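Local atomic coordinates of hypothetical protein TM0486 (Thermotoga maritima, PDB entry 1VK8), a protein that binds thiamin and takes part in the response of the cell to oxidative conditions, with a putative role in thiamin biosynthesis or salvage. Residues C[94-98]-C[99-103]; C[70-73]-C[74-78]. All coordinates share one frame; numbering follows the deposited sequence.

Interaction 1: residues C[94-98]-C[99-103]; sequences GGITI and EEKVS
Glu99 lies in the first turn of the short helix 98-102, its CB beside the carbonyl carbon of Ile98, and its own carbonyl O takes both the backbone N and the OG of Ser103 from opposite faces of its plane. Glu100 carries the contact. Its N-H is bonded to Thr97 OG1 at 3.2 Å, which makes Thr97 the N-cap, and its extended side chain runs back past the backbone N so that OE1, through the lone pair turned away from the other oxygen, receives the proton of Thr97 OG1 at 2.8 Å. The threonine oxygen is therefore gripped twice by one residue; chi1 of 56° sets it between the backbone N and carbonyl carbon, facing the first turn. A valine here would probably leave the Glu100 N-H without its cap and take the hydroxyl donor from OE1, setting the carboxylate freer to turn. Ile96 CD1 packs 3.8 Å from Glu100 CB, against the stem of the same side chain. Lys101 crosses Ile96 at about a right angle, its CD 3.9 Å from Ile96 CG1, while its ammonium goes on to Thr17 and Asp90. Val102 N closes the first turn on Ile98 O (3.0 Å), a carbonyl shared with Lys101 N, and Val102 CG2 lies beside Ile98 CG2. The cap lies in the loop after strand 82-92, with Thr97 and Ile98 touching strand 56-60 and Lys101 packing on His32 of a second subunit.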
loop_
_atom_site.group_PDB
_atom_site.type_symbol
_atom_site.label_atom_id
_atom_site.label_comp_id
_atom_site.label_asym_id
_atom_site.label_seq_id
_atom_site.Cartn_x
_atom_site.Cartn_y
_atom_site.Cartn_z
ATOM N N GLY C 94 22.928 3.177 -4.682
ATOM C CA GLY C 94 23.940 2.125 -4.796
ATOM C C GLY C 94 23.311 0.747 -5.046
ATOM O O GLY C 94 24.011 -0.197 -5.374
ATOM N N GLY C 95 22.001 0.630 -4.840
ATOM C CA GLY C 95 21.257 -0.569 -5.165
ATOM C C GLY C 95 20.776 -1.384 -3.980
ATOM O O GLY C 95 21.367 -1.363 -2.905
ATOM N N ILE C 96 19.651 -2.072 -4.184
ATOM C CA ILE C 96 19.127 -3.062 -3.254
ATOM C C ILE C 96 18.496 -4.196 -4.078
ATOM O O ILE C 96 17.932 -3.964 -5.171
ATOM C CB ILE C 96 18.094 -2.433 -2.267
ATOM C CG1 ILE C 96 17.679 -3.418 -1.161
ATOM C CG2 ILE C 96 16.872 -1.916 -2.999
ATOM C CD1 ILE C 96 18.764 -3.730 -0.154
ATOM N N THR C 97 18.572 -5.408 -3.550
ATOM C CA THR C 97 18.118 -6.600 -4.265
ATOM C C THR C 97 17.167 -7.406 -3.404
ATOM O O THR C 97 17.097 -7.212 -2.192
ATOM C CB THR C 97 19.311 -7.521 -4.607
ATOM O OG1 THR C 97 20.022 -7.855 -3.411
ATOM C CG2 THR C 97 20.326 -6.814 -5.472
ATOM N N ILE C 98 16.454 -8.331 -4.051
ATOM C CA ILE C 98 15.579 -9.259 -3.358
ATOM C C ILE C 98 16.370 -10.049 -2.310
ATOM O O ILE C 98 15.954 -10.122 -1.137
ATOM C CB ILE C 98 14.855 -10.180 -4.396
ATOM C CG1 ILE C 98 13.819 -9.385 -5.197
ATOM C CG2 ILE C 98 14.206 -11.361 -3.685
ATOM C CD1 ILE C 98 13.213 -10.137 -6.402
ATOM N N GLU C 99 17.525 -10.587 -2.714
ATOM C CA GLU C 99 18.328 -11.472 -1.870
ATOM C C GLU C 99 18.786 -10.749 -0.621
ATOM O O GLU C 99 18.771 -11.313 0.458
ATOM C CB GLU C 99 19.529 -12.019 -2.652
ATOM C CG GLU C 99 20.396 -13.025 -1.911
ATOM C CD GLU C 99 21.639 -13.441 -2.694
ATOM O OE1 GLU C 99 21.755 -13.099 -3.899
ATOM O OE2 GLU C 99 22.507 -14.127 -2.099
ATOM N N GLU C 100 19.136 -9.475 -0.743
ATOM C CA GLU C 100 19.599 -8.707 0.415
ATOM C C GLU C 100 18.493 -8.582 1.458
ATOM O O GLU C 100 18.765 -8.449 2.638
ATOM C CB GLU C 100 20.080 -7.304 0.010
ATOM C CG GLU C 100 21.412 -7.313 -0.713
ATOM C CD GLU C 100 21.805 -5.955 -1.269
ATOM O OE1 GLU C 100 21.320 -5.585 -2.350
ATOM O OE2 GLU C 100 22.615 -5.251 -0.628
ATOM N N LYS C 101 17.245 -8.625 1.022
ATOM C CA LYS C 101 16.107 -8.521 1.931
ATOM C C LYS C 101 15.519 -9.857 2.428
ATOM O O LYS C 101 14.920 -9.900 3.499
ATOM C CB LYS C 101 15.041 -7.699 1.243
ATOM C CG LYS C 101 15.527 -6.339 0.774
ATOM C CD LYS C 101 14.642 -5.758 -0.303
ATOM C CE LYS C 101 13.538 -4.993 0.333
ATOM N NZ LYS C 101 12.655 -4.607 -0.718
ATOM N N VAL C 102 15.672 -10.952 1.693
ATOM C CA VAL C 102 15.022 -12.219 2.088
ATOM C C VAL C 102 15.927 -13.399 2.378
ATOM O O VAL C 102 15.460 -14.381 2.932
ATOM C CB VAL C 102 14.056 -12.760 0.994
ATOM C CG1 VAL C 102 13.057 -11.721 0.603
ATOM C CG2 VAL C 102 14.834 -13.281 -0.219
ATOM N N SER C 103 17.181 -13.348 1.941
ATOM C CA SER C 103 18.056 -14.527 1.980
ATOM C C SER C 103 18.150 -15.121 3.373
ATOM O O SER C 103 18.158 -16.336 3.517
ATOM C CB SER C 103 19.458 -14.192 1.465
ATOM O OG SER C 103 20.083 -13.219 2.271
HETATM O O HOH W 1 22.421 -2.740 -0.792
#

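Interaction 2: residues C[70-73]-C[74-78]; sequences KELA and RYLEQ
Four successive i to i+4 backbone hydrogen bonds carry the 70-73 turn of an alpha-helix into 74-78: Tyr75 N to Glu71 O and Leu76 N to Leu72 O, each 2.9 Å, are the shorter pair, Glu77 N to Ala73 O follows at 3.2 Å, and Arg74 N to Lys70 O is weak. This is the C-terminal end of helix 62-76, an amphipathic helix laid on the antiparallel sheet of a ferredoxin-like alpha+beta sandwich. Its buried side carries a leucine pair one turn apart. Leu72 holds CG anti to the backbone N (chi1 179°), which turns CG toward the following turn and brings CG and CD1 to Leu76 CD1 as the two chains slant across each other. Leu72 packs on Ile20 and Leu76 on Val22, both of strand 16-24. Tyr75 leaves the helix on another side: its CB rests against the carbonyls of Glu71 and Leu72, and the ring reaches helix 31-43, where Lys41 makes a cation-pi contact, and Phe79, which it meets edge-to-face. The remaining flank faces a third subunit, in which Phe62 packs on Ala73 and Arg74, and Asp67 forms a salt bridge with Lys70. Arg74 bends sharply at chi2 (3°), where its CG lies 3.9 Å from Lys70 O. With CG anti to its carbonyl carbon, Leu76 folds back on the preceding turn, CG 3.2 Å from Leu72 O.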
loop_
_atom_site.group_PDB
_atom_site.type_symbol
_atom_site.label_atom_id
_atom_site.label_comp_id
_atom_site.label_asym_id
_atom_site.label_seq_id
_atom_site.Cartn_x
_atom_site.Cartn_y
_atom_site.Cartn_z
ATOM N N LYS C 70 4.339 1.300 -17.457
ATOM C CA LYS C 70 3.492 1.983 -18.450
ATOM C C LYS C 70 2.855 0.993 -19.421
ATOM O O LYS C 70 1.657 1.057 -19.699
ATOM C CB LYS C 70 4.262 3.029 -19.262
ATOM C CG LYS C 70 4.878 4.173 -18.511
ATOM C CD LYS C 70 5.609 5.031 -19.507
ATOM C CE LYS C 70 6.649 5.882 -18.905
ATOM N NZ LYS C 70 7.379 6.541 -20.012
ATOM N N GLU C 71 3.673 0.099 -19.956
ATOM C CA GLU C 71 3.213 -0.948 -20.875
ATOM C C GLU C 71 2.257 -1.917 -20.198
ATOM O O GLU C 71 1.281 -2.322 -20.802
ATOM C CB GLU C 71 4.411 -1.702 -21.465
ATOM C CG GLU C 71 5.259 -0.838 -22.393
ATOM C CD GLU C 71 6.655 -1.400 -22.649
ATOM O OE1 GLU C 71 6.974 -2.496 -22.157
ATOM O OE2 GLU C 71 7.438 -0.731 -23.355
ATOM N N LEU C 72 2.549 -2.296 -18.956
ATOM C CA LEU C 72 1.681 -3.179 -18.189
ATOM C C LEU C 72 0.255 -2.629 -18.067
ATOM O O LEU C 72 -0.718 -3.346 -18.328
ATOM C CB LEU C 72 2.254 -3.442 -16.792
ATOM C CG LEU C 72 1.400 -4.344 -15.873
ATOM C CD1 LEU C 72 1.258 -5.711 -16.474
ATOM C CD2 LEU C 72 2.018 -4.415 -14.517
ATOM N N ALA C 73 0.133 -1.362 -17.693
ATOM C CA ALA C 73 -1.180 -0.730 -17.516
ATOM C C ALA C 73 -1.978 -0.734 -18.820
ATOM O O ALA C 73 -3.171 -1.071 -18.835
ATOM C CB ALA C 73 -1.014 0.650 -17.007
ATOM N N ARG C 74 -1.326 -0.361 -19.922
ATOM C CA ARG C 74 -1.986 -0.345 -21.221
ATOM C C ARG C 74 -2.436 -1.729 -21.583
ATOM O O ARG C 74 -3.504 -1.911 -22.114
ATOM C CB ARG C 74 -1.044 0.140 -22.337
ATOM C CG ARG C 74 -0.934 1.637 -22.570
ATOM C CD ARG C 74 -1.714 2.536 -21.636
ATOM N NE ARG C 74 -1.466 3.954 -21.933
ATOM C CZ ARG C 74 -1.701 4.965 -21.098
ATOM N NH1 ARG C 74 -2.185 4.735 -19.890
ATOM N NH2 ARG C 74 -1.439 6.217 -21.468
ATOM N N TYR C 75 -1.577 -2.705 -21.331
ATOM C CA TYR C 75 -1.856 -4.094 -21.657
ATOM C C TYR C 75 -3.086 -4.583 -20.895
ATOM O O TYR C 75 -3.954 -5.248 -21.462
ATOM C CB TYR C 75 -0.632 -4.946 -21.294
ATOM C CG TYR C 75 -0.834 -6.413 -21.474
ATOM C CD1 TYR C 75 -1.009 -6.960 -22.745
ATOM C CD2 TYR C 75 -0.841 -7.270 -20.385
ATOM C CE1 TYR C 75 -1.196 -8.304 -22.907
ATOM C CE2 TYR C 75 -1.011 -8.614 -20.549
ATOM C CZ TYR C 75 -1.198 -9.122 -21.809
ATOM O OH TYR C 75 -1.377 -10.463 -21.956
ATOM N N LEU C 76 -3.146 -4.252 -19.612
ATOM C CA LEU C 76 -4.216 -4.720 -18.728
ATOM C C LEU C 76 -5.581 -4.128 -19.030
ATOM O O LEU C 76 -6.598 -4.760 -18.750
ATOM C CB LEU C 76 -3.886 -4.458 -17.265
ATOM C CG LEU C 76 -2.700 -5.287 -16.731
ATOM C CD1 LEU C 76 -2.402 -4.874 -15.313
ATOM C CD2 LEU C 76 -2.992 -6.768 -16.871
ATOM N N GLU C 77 -5.633 -2.939 -19.610
ATOM C CA GLU C 77 -6.940 -2.361 -19.917
ATOM C C GLU C 77 -7.767 -3.182 -20.899
ATOM O O GLU C 77 -8.967 -3.019 -20.922
ATOM C CB GLU C 77 -6.898 -0.888 -20.350
ATOM C CG GLU C 77 -5.840 -0.466 -21.331
ATOM C CD GLU C 77 -6.069 0.943 -21.868
ATOM O OE1 GLU C 77 -6.991 1.642 -21.380
ATOM O OE2 GLU C 77 -5.324 1.344 -22.795
ATOM N N GLN C 78 -7.148 -4.063 -21.678
ATOM C CA GLN C 78 -7.899 -5.028 -22.501
ATOM C C GLN C 78 -8.747 -5.973 -21.642
ATOM O O GLN C 78 -9.757 -6.476 -22.089
ATOM C CB GLN C 78 -6.987 -5.967 -23.289
ATOM C CG GLN C 78 -5.786 -5.402 -24.009
ATOM C CD GLN C 78 -4.797 -6.513 -24.428
ATOM O OE1 GLN C 78 -5.189 -7.669 -24.645
ATOM N NE2 GLN C 78 -3.529 -6.157 -24.549
#

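In the fold
Interaction 2, near the end of helix 62-76, comes first along the chain; strand 82-92 then leads to interaction 1 at the start of helix 98-102. Their centres lie 28 Å apart on opposite sides of the chain's centre, with nearest atoms about 15 Å apart and no touch. What links them is the four-stranded antiparallel sheet: residues 70-78 pack on strand 16-24, whereas 94-103 touch strand 56-60. Both belong to the one ferredoxin-like domain of this thiamine-binding family, and both face other subunits, so each helical end also takes part in the four-chain assembly.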